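PDB 6IQT: Cag pathogenicity island protein (Cag10) from Helicobacter pylori 26695, which is a VirB8 homologue of the Cag type IV secretion system, a membrane protein that binds copies of itself and probably helps assemble the secretion machinery. Local coordinates for residues D32-G44 and R53-F65. Residues are numbered along the deposited sequence; the frame is centred on the assembly and turned at random.
Sequences DSATSKFVSLLFG and RKDQLMQYCDVSF
Helices 32-43 and 53-59 run roughly antiparallel, at 138° between their directions and 9.4 Å between axes, and their CA atoms are nearest at Leu41 and Leu57. They are parts of helices 30-43 and 50-59, the first two of the VirB8 domain, an NTF2-like fold of three helices and a curved antiparallel sheet. Phe38, its CG anti to the backbone N (chi1 173°), turns its ring into the second segment. Tyr60 CB lies 3.7 Å from Phe38 CD1, near the ring plane; Phe65 CE2 meets CZ at the rim, and Cys61 SG sits 3.9 Å from Phe38 CE1, an edge-on sulfur-aromatic contact. Leu57 splits its branches, CD1 beside Phe38 CE1 and CD2 against Leu42 CD1 at 3.9 Å. Leu41 forks likewise: CD1 reaches Tyr60 CD2 while CD2 lies against Gln56 CB. Tyr60 reaches across the first helix, at about a right angle to the side chains of Leu41 and Lys37, its CE1 by Ala34 CB and its hydroxyl 3.8 Å from Lys37 CG. Thr35 and Val39 touch Phe109 of strand 105-117, while just past helix 53-59 the backbone of Tyr60 bonds to Val156 of strand 154-163. At the C-terminal end of helix 32-43, Arg53, bent at chi3 (-60°), lays one guanidinium face over Gly44 O, and its NH1 makes a weak but nearly straight hydrogen bond of 3.4 Å to Leu41 O.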
loop_
_atom_site.group_PDB
_atom_site.type_symbol
_atom_site.label_atom_id
_atom_site.label_comp_id
_atom_site.label_asym_id
_atom_site.label_seq_id
_atom_site.Cartn_x
_atom_site.Cartn_y
_atom_site.Cartn_z
ATOM N N ASP A 32 -11.310 8.484 -12.589
ATOM C CA ASP A 32 -12.041 7.534 -11.759
ATOM C C ASP A 32 -12.384 6.266 -12.536
ATOM O O ASP A 32 -12.299 5.164 -11.983
ATOM C CB ASP A 32 -13.306 8.191 -11.189
ATOM C CG ASP A 32 -12.985 9.289 -10.143
ATOM O OD1 ASP A 32 -11.806 9.531 -9.825
ATOM O OD2 ASP A 32 -13.926 9.911 -9.618
ATOM N N SER A 33 -12.771 6.400 -13.815
ATOM C CA SER A 33 -13.045 5.226 -14.651
ATOM C C SER A 33 -11.791 4.388 -14.869
ATOM O O SER A 33 -11.839 3.149 -14.826
ATOM C CB SER A 33 -13.615 5.657 -16.009
ATOM O OG SER A 33 -14.845 6.340 -15.846
ATOM N N ALA A 34 -10.669 5.044 -15.178
ATOM C CA ALA A 34 -9.419 4.314 -15.374
ATOM C C ALA A 34 -9.000 3.597 -14.097
ATOM O O ALA A 34 -8.560 2.435 -14.130
ATOM C CB ALA A 34 -8.318 5.283 -15.839
ATOM N N THR A 35 -9.152 4.270 -12.957
ATOM C CA THR A 35 -8.753 3.682 -11.686
ATOM C C THR A 35 -9.605 2.461 -11.359
ATOM O O THR A 35 -9.087 1.449 -10.885
ATOM C CB THR A 35 -8.840 4.728 -10.568
ATOM O OG1 THR A 35 -7.973 5.822 -10.889
ATOM C CG2 THR A 35 -8.377 4.139 -9.241
ATOM N N SER A 36 -10.907 2.534 -11.635
ATOM C CA SER A 36 -11.782 1.400 -11.381
ATOM C C SER A 36 -11.412 0.209 -12.261
ATOM O O SER A 36 -11.393 -0.941 -11.795
ATOM C CB SER A 36 -13.234 1.823 -11.603
ATOM O OG SER A 36 -14.089 0.716 -11.460
ATOM N N LYS A 37 -11.109 0.467 -13.535
ATOM C CA LYS A 37 -10.685 -0.608 -14.427
ATOM C C LYS A 37 -9.366 -1.219 -13.961
ATOM O O LYS A 37 -9.201 -2.445 -13.959
ATOM C CB LYS A 37 -10.565 -0.072 -15.854
ATOM C CG LYS A 37 -10.403 -1.169 -16.943
ATOM C CD LYS A 37 -11.341 -2.343 -16.670
ATOM C CE LYS A 37 -11.525 -3.231 -17.905
ATOM N NZ LYS A 37 -12.492 -4.337 -17.654
ATOM N N PHE A 38 -8.426 -0.372 -13.540
ATOM C CA PHE A 38 -7.137 -0.832 -13.038
ATOM C C PHE A 38 -7.299 -1.701 -11.800
ATOM O O PHE A 38 -6.676 -2.765 -11.688
ATOM C CB PHE A 38 -6.253 0.387 -12.738
ATOM C CG PHE A 38 -4.952 0.057 -12.062
ATOM C CD1 PHE A 38 -3.862 -0.387 -12.798
ATOM C CD2 PHE A 38 -4.810 0.211 -10.687
ATOM C CE1 PHE A 38 -2.647 -0.674 -12.182
ATOM C CE2 PHE A 38 -3.600 -0.088 -10.060
ATOM C CZ PHE A 38 -2.514 -0.528 -10.815
ATOM N N VAL A 39 -8.142 -1.264 -10.857
ATOM C CA VAL A 39 -8.385 -2.044 -9.640
ATOM C C VAL A 39 -8.973 -3.402 -9.988
ATOM O O VAL A 39 -8.569 -4.436 -9.435
ATOM C CB VAL A 39 -9.313 -1.267 -8.683
ATOM C CG1 VAL A 39 -9.958 -2.210 -7.672
ATOM C CG2 VAL A 39 -8.532 -0.133 -7.975
ATOM N N SER A 40 -9.967 -3.407 -10.881
ATOM C CA SER A 40 -10.569 -4.655 -11.338
ATOM C C SER A 40 -9.531 -5.587 -11.970
ATOM O O SER A 40 -9.502 -6.787 -11.674
ATOM C CB SER A 40 -11.689 -4.335 -12.331
ATOM O OG SER A 40 -12.299 -5.527 -12.773
ATOM N N LEU A 41 -8.649 -5.048 -12.825
ATOM C CA LEU A 41 -7.648 -5.880 -13.486
ATOM C C LEU A 41 -6.605 -6.404 -12.499
ATOM O O LEU A 41 -6.179 -7.561 -12.594
ATOM C CB LEU A 41 -6.961 -5.088 -14.602
ATOM C CG LEU A 41 -7.800 -4.726 -15.836
ATOM C CD1 LEU A 41 -7.044 -3.654 -16.600
ATOM C CD2 LEU A 41 -8.044 -5.954 -16.707
ATOM N N LEU A 42 -6.172 -5.564 -11.556
ATOM C CA LEU A 42 -5.073 -5.910 -10.664
ATOM C C LEU A 42 -5.512 -6.828 -9.524
ATOM O O LEU A 42 -4.825 -7.812 -9.214
ATOM C CB LEU A 42 -4.444 -4.636 -10.101
ATOM C CG LEU A 42 -3.260 -4.849 -9.164
ATOM C CD1 LEU A 42 -2.093 -5.554 -9.871
ATOM C CD2 LEU A 42 -2.814 -3.537 -8.575
ATOM N N PHE A 43 -6.639 -6.514 -8.874
ATOM C CA PHE A 43 -7.076 -7.254 -7.699
ATOM C C PHE A 43 -8.086 -8.351 -8.016
ATOM O O PHE A 43 -8.295 -9.242 -7.186
ATOM C CB PHE A 43 -7.681 -6.298 -6.658
ATOM C CG PHE A 43 -6.685 -5.358 -6.051
ATOM C CD1 PHE A 43 -5.824 -5.787 -5.057
ATOM C CD2 PHE A 43 -6.592 -4.049 -6.491
ATOM C CE1 PHE A 43 -4.896 -4.924 -4.505
ATOM C CE2 PHE A 43 -5.663 -3.176 -5.935
ATOM C CZ PHE A 43 -4.816 -3.616 -4.949
ATOM N N GLY A 44 -8.715 -8.306 -9.190
ATOM C CA GLY A 44 -9.668 -9.321 -9.578
ATOM C C GLY A 44 -8.984 -10.491 -10.253
ATOM O O GLY A 44 -7.785 -10.444 -10.522
ATOM N N ARG A 53 -6.019 -10.532 -19.422
ATOM C CA ARG A 53 -5.981 -9.717 -18.205
ATOM C C ARG A 53 -4.599 -9.111 -17.989
ATOM O O ARG A 53 -4.475 -7.912 -17.720
ATOM C CB ARG A 53 -6.402 -10.539 -16.978
ATOM C CG ARG A 53 -6.327 -9.718 -15.655
ATOM C CD ARG A 53 -6.624 -10.556 -14.410
ATOM N NE ARG A 53 -7.966 -11.119 -14.477
ATOM C CZ ARG A 53 -9.066 -10.496 -14.055
ATOM N NH1 ARG A 53 -9.002 -9.281 -13.496
ATOM N NH2 ARG A 53 -10.238 -11.098 -14.189
ATOM N N LYS A 54 -3.538 -9.913 -18.138
ATOM C CA LYS A 54 -2.185 -9.385 -17.965
ATOM C C LYS A 54 -1.852 -8.318 -19.009
ATOM O O LYS A 54 -1.234 -7.298 -18.684
ATOM C CB LYS A 54 -1.153 -10.528 -18.003
ATOM C CG LYS A 54 0.309 -10.064 -17.977
ATOM C CD LYS A 54 0.913 -10.009 -19.396
ATOM C CE LYS A 54 2.395 -9.617 -19.382
ATOM N NZ LYS A 54 3.008 -9.437 -20.726
ATOM N N ASP A 55 -2.235 -8.539 -20.269
ATOM C CA ASP A 55 -1.958 -7.554 -21.316
ATOM C C ASP A 55 -2.658 -6.223 -21.041
ATOM O O ASP A 55 -2.075 -5.149 -21.247
ATOM C CB ASP A 55 -2.403 -8.093 -22.680
ATOM C CG ASP A 55 -1.410 -9.077 -23.284
ATOM O OD1 ASP A 55 -0.214 -9.038 -22.912
ATOM O OD2 ASP A 55 -1.834 -9.887 -24.141
ATOM N N GLN A 56 -3.920 -6.270 -20.615
ATOM C CA GLN A 56 -4.635 -5.028 -20.315
ATOM C C GLN A 56 -4.022 -4.321 -19.112
ATOM O O GLN A 56 -3.777 -3.110 -19.151
ATOM C CB GLN A 56 -6.113 -5.325 -20.088
ATOM C CG GLN A 56 -6.873 -5.602 -21.399
ATOM C CD GLN A 56 -8.384 -5.515 -21.215
ATOM O OE1 GLN A 56 -8.866 -4.827 -20.315
ATOM N NE2 GLN A 56 -9.130 -6.224 -22.054
ATOM N N LEU A 57 -3.732 -5.071 -18.045
ATOM C CA LEU A 57 -3.113 -4.490 -16.855
ATOM C C LEU A 57 -1.817 -3.744 -17.189
ATOM O O LEU A 57 -1.603 -2.608 -16.741
ATOM C CB LEU A 57 -2.849 -5.601 -15.835
ATOM C CG LEU A 57 -2.086 -5.207 -14.572
ATOM C CD1 LEU A 57 -2.812 -4.087 -13.853
ATOM C CD2 LEU A 57 -1.931 -6.416 -13.645
HETATM N N MSE A 58 -0.942 -4.374 -17.968
HETATM C CA MSE A 58 0.316 -3.795 -18.426
HETATM C C MSE A 58 0.115 -2.402 -19.069
HETATM O O MSE A 58 0.917 -1.479 -18.883
HETATM C CB MSE A 58 0.953 -4.751 -19.434
HETATM C CG MSE A 58 1.519 -6.004 -18.810
HETATM SE SE MSE A 58 2.732 -5.538 -17.342
HETATM C CE MSE A 58 1.650 -6.145 -15.851
ATOM N N GLN A 59 -0.992 -2.260 -19.806
ATOM C CA GLN A 59 -1.321 -1.010 -20.500
ATOM C C GLN A 59 -1.642 0.140 -19.546
ATOM O O GLN A 59 -1.536 1.310 -19.940
ATOM C CB GLN A 59 -2.525 -1.233 -21.417
ATOM C CG GLN A 59 -2.193 -1.955 -22.680
ATOM C CD GLN A 59 -1.814 -0.986 -23.759
ATOM O OE1 GLN A 59 -2.668 -0.528 -24.523
ATOM N NE2 GLN A 59 -0.535 -0.631 -23.812
ATOM N N TYR A 60 -2.037 -0.166 -18.319
ATOM C CA TYR A 60 -2.333 0.847 -17.314
ATOM C C TYR A 60 -1.151 1.183 -16.419
ATOM O O TYR A 60 -1.322 1.960 -15.473
ATOM C CB TYR A 60 -3.503 0.386 -16.436
ATOM C CG TYR A 60 -4.813 0.611 -17.103
ATOM C CD1 TYR A 60 -5.455 1.835 -16.989
ATOM C CD2 TYR A 60 -5.396 -0.378 -17.893
ATOM C CE1 TYR A 60 -6.658 2.061 -17.619
ATOM C CE2 TYR A 60 -6.600 -0.161 -18.528
ATOM C CZ TYR A 60 -7.224 1.066 -18.391
ATOM O OH TYR A 60 -8.425 1.301 -19.016
ATOM N N CYS A 61 0.028 0.612 -16.670
ATOM C CA CYS A 61 1.186 0.775 -15.794
ATOM C C CYS A 61 2.313 1.493 -16.524
ATOM O O CYS A 61 2.651 1.137 -17.659
ATOM C CB CYS A 61 1.692 -0.591 -15.302
ATOM S SG CYS A 61 0.521 -1.574 -14.345
ATOM N N ASP A 62 2.908 2.488 -15.879
ATOM C CA ASP A 62 4.180 2.989 -16.375
ATOM C C ASP A 62 5.191 1.844 -16.433
ATOM O O ASP A 62 5.108 0.871 -15.676
ATOM C CB ASP A 62 4.712 4.109 -15.485
ATOM C CG ASP A 62 6.018 4.694 -16.006
ATOM O OD1 ASP A 62 5.982 5.414 -17.024
ATOM O OD2 ASP A 62 7.089 4.407 -15.422
ATOM N N VAL A 63 6.146 1.952 -17.362
ATOM C CA VAL A 63 7.185 0.924 -17.472
ATOM C C VAL A 63 7.842 0.676 -16.118
ATOM O O VAL A 63 8.127 -0.471 -15.758
ATOM C CB VAL A 63 8.220 1.312 -18.548
ATOM C CG1 VAL A 63 8.911 2.630 -18.197
ATOM C CG2 VAL A 63 9.247 0.186 -18.724
ATOM N N SER A 64 8.044 1.735 -15.323
ATOM C CA SER A 64 8.702 1.569 -14.027
ATOM C C SER A 64 7.851 0.828 -13.007
ATOM O O SER A 64 8.383 0.416 -11.973
ATOM C CB SER A 64 9.109 2.927 -13.454
ATOM O OG SER A 64 7.982 3.734 -13.131
ATOM N N PHE A 65 6.560 0.619 -13.272
ATOM C CA PHE A 65 5.688 -0.086 -12.347
ATOM C C PHE A 65 5.269 -1.471 -12.840
ATOM O O PHE A 65 4.645 -2.221 -12.079
ATOM C CB PHE A 65 4.439 0.785 -12.067
ATOM C CG PHE A 65 3.503 0.204 -11.048
ATOM C CD1 PHE A 65 3.887 0.091 -9.716
ATOM C CD2 PHE A 65 2.247 -0.256 -11.426
ATOM C CE1 PHE A 65 3.033 -0.459 -8.769
ATOM C CE2 PHE A 65 1.389 -0.810 -10.492
ATOM C CZ PHE A 65 1.781 -0.910 -9.159
#